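Local structure of putative glycoside hydrolase (Bacteroides thetaiotaomicron VPI-5482, 3HBZ) at the calcium ion site. The protein binds calcium and is a putative glycoside hydrolase that may play a role in carbohydrate metabolism. Residues are numbered along the deposited sequence; one frame, centred on the assembly and turned at random.

The calcium ion site. Residues 101-103, 154-158, 332-333. With CA (calcium ion), chain B.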
ATOM      1  N   ASN A 101      -5.647  12.270  -7.444  1.00 23.16           N
ATOM      2  CA  ASN A 101      -6.302  12.315  -8.749  1.00 25.05           C
ATOM      3  C   ASN A 101      -6.018  11.073  -9.623  1.00 24.95           C
ATOM      4  O   ASN A 101      -6.557  10.920 -10.716  1.00 24.52           O
ATOM      5  CB  ASN A 101      -5.890  13.612  -9.459  1.00 23.36           C
ATOM      6  CG  ASN A 101      -6.646  14.838  -8.917  1.00 26.69           C
ATOM      7  OD1 ASN A 101      -7.851  14.923  -9.026  1.00 29.47           O
ATOM      8  ND2 ASN A 101      -5.929  15.780  -8.349  1.00 30.23           N
ATOM      9  N   PHE A 102      -5.149  10.202  -9.123  1.00 24.92           N
ATOM     10  CA  PHE A 102      -4.853   8.917  -9.731  1.00 25.39           C
ATOM     11  C   PHE A 102      -4.322   8.999 -11.153  1.00 25.91           C
ATOM     12  O   PHE A 102      -4.580   8.099 -11.966  1.00 24.58           O
ATOM     13  CB  PHE A 102      -6.070   7.988  -9.576  1.00 21.79           C
ATOM     14  CG  PHE A 102      -6.445   7.777  -8.134  1.00 26.30           C
ATOM     15  CD1 PHE A 102      -5.675   6.959  -7.343  1.00 28.50           C
ATOM     16  CD2 PHE A 102      -7.444   8.518  -7.524  1.00 26.05           C
ATOM     17  CE1 PHE A 102      -5.956   6.817  -5.987  1.00 24.51           C
ATOM     18  CE2 PHE A 102      -7.717   8.366  -6.175  1.00 25.33           C
ATOM     19  CZ  PHE A 102      -6.957   7.511  -5.422  1.00 21.72           C
ATOM     20  N   GLU A 103      -3.577  10.078 -11.440  1.00 25.33           N
ATOM     21  CA  GLU A 103      -2.975  10.291 -12.734  1.00 25.40           C
ATOM     22  C   GLU A 103      -1.593   9.620 -12.875  1.00 28.69           C
ATOM     23  O   GLU A 103      -1.190   9.251 -13.964  1.00 31.34           O
ATOM     24  CB  GLU A 103      -2.817  11.791 -13.062  1.00 25.96           C
ATOM     25  CG  GLU A 103      -4.086  12.680 -12.922  1.00 25.92           C
ATOM     26  CD  GLU A 103      -5.269  12.130 -13.707  1.00 30.64           C
ATOM     27  OE1 GLU A 103      -5.040  11.483 -14.757  1.00 22.94           O
ATOM     28  OE2 GLU A 103      -6.420  12.332 -13.270  1.00 22.00           O
ATOM     29  N   LYS A 154     -13.055  10.611 -13.783  1.00 25.13           N
ATOM     30  CA  LYS A 154     -13.945  11.726 -13.685  1.00 24.43           C
ATOM     31  C   LYS A 154     -13.253  12.935 -14.297  1.00 27.11           C
ATOM     32  O   LYS A 154     -13.849  13.639 -15.083  1.00 26.79           O
ATOM     33  CB  LYS A 154     -14.326  11.975 -12.219  1.00 24.75           C
ATOM     34  CG  LYS A 154     -15.286  13.153 -12.019  1.00 26.96           C
ATOM     35  CD  LYS A 154     -15.952  13.080 -10.653  1.00 23.92           C
ATOM     36  CE  LYS A 154     -16.925  14.254 -10.460  1.00 29.66           C
ATOM     37  NZ  LYS A 154     -16.214  15.555 -10.507  1.00 30.36           N
ATOM     38  N   THR A 155     -11.995  13.178 -13.930  1.00 26.24           N
ATOM     39  CA  THR A 155     -11.129  14.098 -14.688  1.00 26.18           C
ATOM     40  C   THR A 155      -9.849  13.318 -14.879  1.00 25.07           C
ATOM     41  O   THR A 155      -9.399  12.654 -13.964  1.00 24.68           O
ATOM     42  CB  THR A 155     -10.847  15.427 -13.934  1.00 26.47           C
ATOM     43  OG1 THR A 155     -10.601  15.147 -12.547  1.00 27.95           O
ATOM     44  CG2 THR A 155     -12.058  16.432 -14.063  1.00 21.83           C
ATOM     45  N   GLY A 156      -9.264  13.370 -16.062  1.00 26.15           N
ATOM     46  CA  GLY A 156      -8.106  12.521 -16.380  1.00 25.58           C
ATOM     47  C   GLY A 156      -8.404  11.039 -16.179  1.00 25.45           C
ATOM     48  O   GLY A 156      -9.481  10.580 -16.514  1.00 23.45           O
ATOM     49  N   LYS A 157      -7.427  10.287 -15.683  1.00 23.76           N
ATOM     50  CA  LYS A 157      -7.557   8.840 -15.494  1.00 22.57           C
ATOM     51  C   LYS A 157      -8.020   8.596 -14.093  1.00 23.63           C
ATOM     52  O   LYS A 157      -8.159   9.569 -13.323  1.00 23.15           O
ATOM     53  CB  LYS A 157      -6.233   8.162 -15.755  1.00 22.96           C
ATOM     54  CG  LYS A 157      -5.682   8.552 -17.177  1.00 26.47           C
ATOM     55  CD  LYS A 157      -4.287   8.015 -17.406  1.00 30.47           C
ATOM     56  CE  LYS A 157      -3.817   8.273 -18.862  1.00 37.51           C
ATOM     57  NZ  LYS A 157      -2.375   7.959 -18.975  1.00 40.71           N
ATOM     58  N   CYS A 158      -8.288   7.326 -13.782  1.00 24.22           N
ATOM     59  CA  CYS A 158      -8.691   6.951 -12.422  1.00 25.76           C
ATOM     60  C   CYS A 158      -8.194   5.570 -12.019  1.00 25.40           C
ATOM     61  O   CYS A 158      -7.569   4.859 -12.806  1.00 26.79           O
ATOM     62  CB  CYS A 158     -10.201   7.006 -12.280  1.00 25.45           C
ATOM     63  SG  CYS A 158     -11.096   5.696 -13.202  1.00 26.48           S
ATOM     64  N   ASP A 332     -12.068   8.180  -8.134  1.00 21.90           N
ATOM     65  CA  ASP A 332     -11.370   9.361  -8.598  1.00 23.22           C
ATOM     66  C   ASP A 332     -11.611  10.569  -7.699  1.00 25.16           C
ATOM     67  O   ASP A 332     -12.588  10.613  -6.933  1.00 23.55           O
ATOM     68  CB  ASP A 332     -11.765   9.693 -10.039  1.00 24.48           C
ATOM     69  CG  ASP A 332     -10.623  10.385 -10.830  1.00 29.09           C
ATOM     70  OD1 ASP A 332      -9.544  10.604 -10.240  1.00 25.33           O
ATOM     71  OD2 ASP A 332     -10.817  10.722 -12.029  1.00 26.32           O
ATOM     72  N   GLU A 333     -10.705  11.546  -7.802  1.00 25.41           N
ATOM     73  CA  GLU A 333     -10.836  12.860  -7.130  1.00 25.36           C
ATOM     74  C   GLU A 333     -11.065  12.724  -5.618  1.00 26.23           C
ATOM     75  O   GLU A 333     -12.036  13.253  -5.061  1.00 25.19           O
ATOM     76  CB  GLU A 333     -11.969  13.679  -7.758  1.00 26.65           C
ATOM     77  CG  GLU A 333     -11.733  14.048  -9.204  1.00 29.35           C
ATOM     78  CD  GLU A 333     -12.797  14.993  -9.795  1.00 29.16           C
ATOM     79  OE1 GLU A 333     -13.732  15.407  -9.073  1.00 33.74           O
ATOM     80  OE2 GLU A 333     -12.684  15.341 -10.999  1.00 29.62           O
TER
HETATM   81 CA    CA B   1      -8.330  11.547 -12.188  1.00 35.78          CA
HETATM   82  O   HOH W   1      -8.775  13.710 -11.325  1.00 22.13           O
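In the putative carbohydrate metabolism (PCMD) domain, a calcium ion joins three stretches of chain: the loop after strand 99-100, the loop leading into strand 158-162, and the end of strand 328-332. At least seven oxygens bind it. The backbone carbonyls of Asn101, Thr155 and Lys157 supply three of them, so this part of the shell is likely to depend more on loop conformation than on side-chain identity.

Glu103 can be followed outward from CB. Its CG stands anti to the carbonyl carbon, beside the backbone N (chi1 -52°), and the chain bends at chi2 (-53°), turning CD towards the metal. From CD the carboxylate divides its work: OE2 binds calcium at 2.3 Å, while OE1 lies 4.2 Å from the ion and instead accepts a hydrogen bond from the backbone N of Lys157 on its syn lone pair. That bond is nearly straight, 173° at the hydrogen, and fixes the rotation of the carboxylate while tying down the residue whose carbonyl also binds calcium.

Asp332 binds through both oxygens, with OD1 2.5 Å and OD2 2.6 Å from calcium. The anti lone pair of OD2 receives Lys154 N at 2.8 Å, and Glu333 N approaches OD1 from above the carboxylate plane. An alanine in place of Asp332 would remove both of its calcium-binding oxygens and the acceptors for Lys154 N and Glu333 N, and would probably weaken calcium binding and loosen the chain at Lys154.

Water 1 completes the observed shell at 2.4 Å from calcium, held by Asn101 OD1 and Thr155 OG1. The latter hydroxyl donates to the anti lone pair of Glu333 OE2 (2.6 Å), whose partner oxygen OE1 forms a salt bridge with Lys154 NZ, met from above the carboxylate plane at 2.9 Å, a second-shell chain that is likely to fix the Thr155 hydroxyl and, through it, the water.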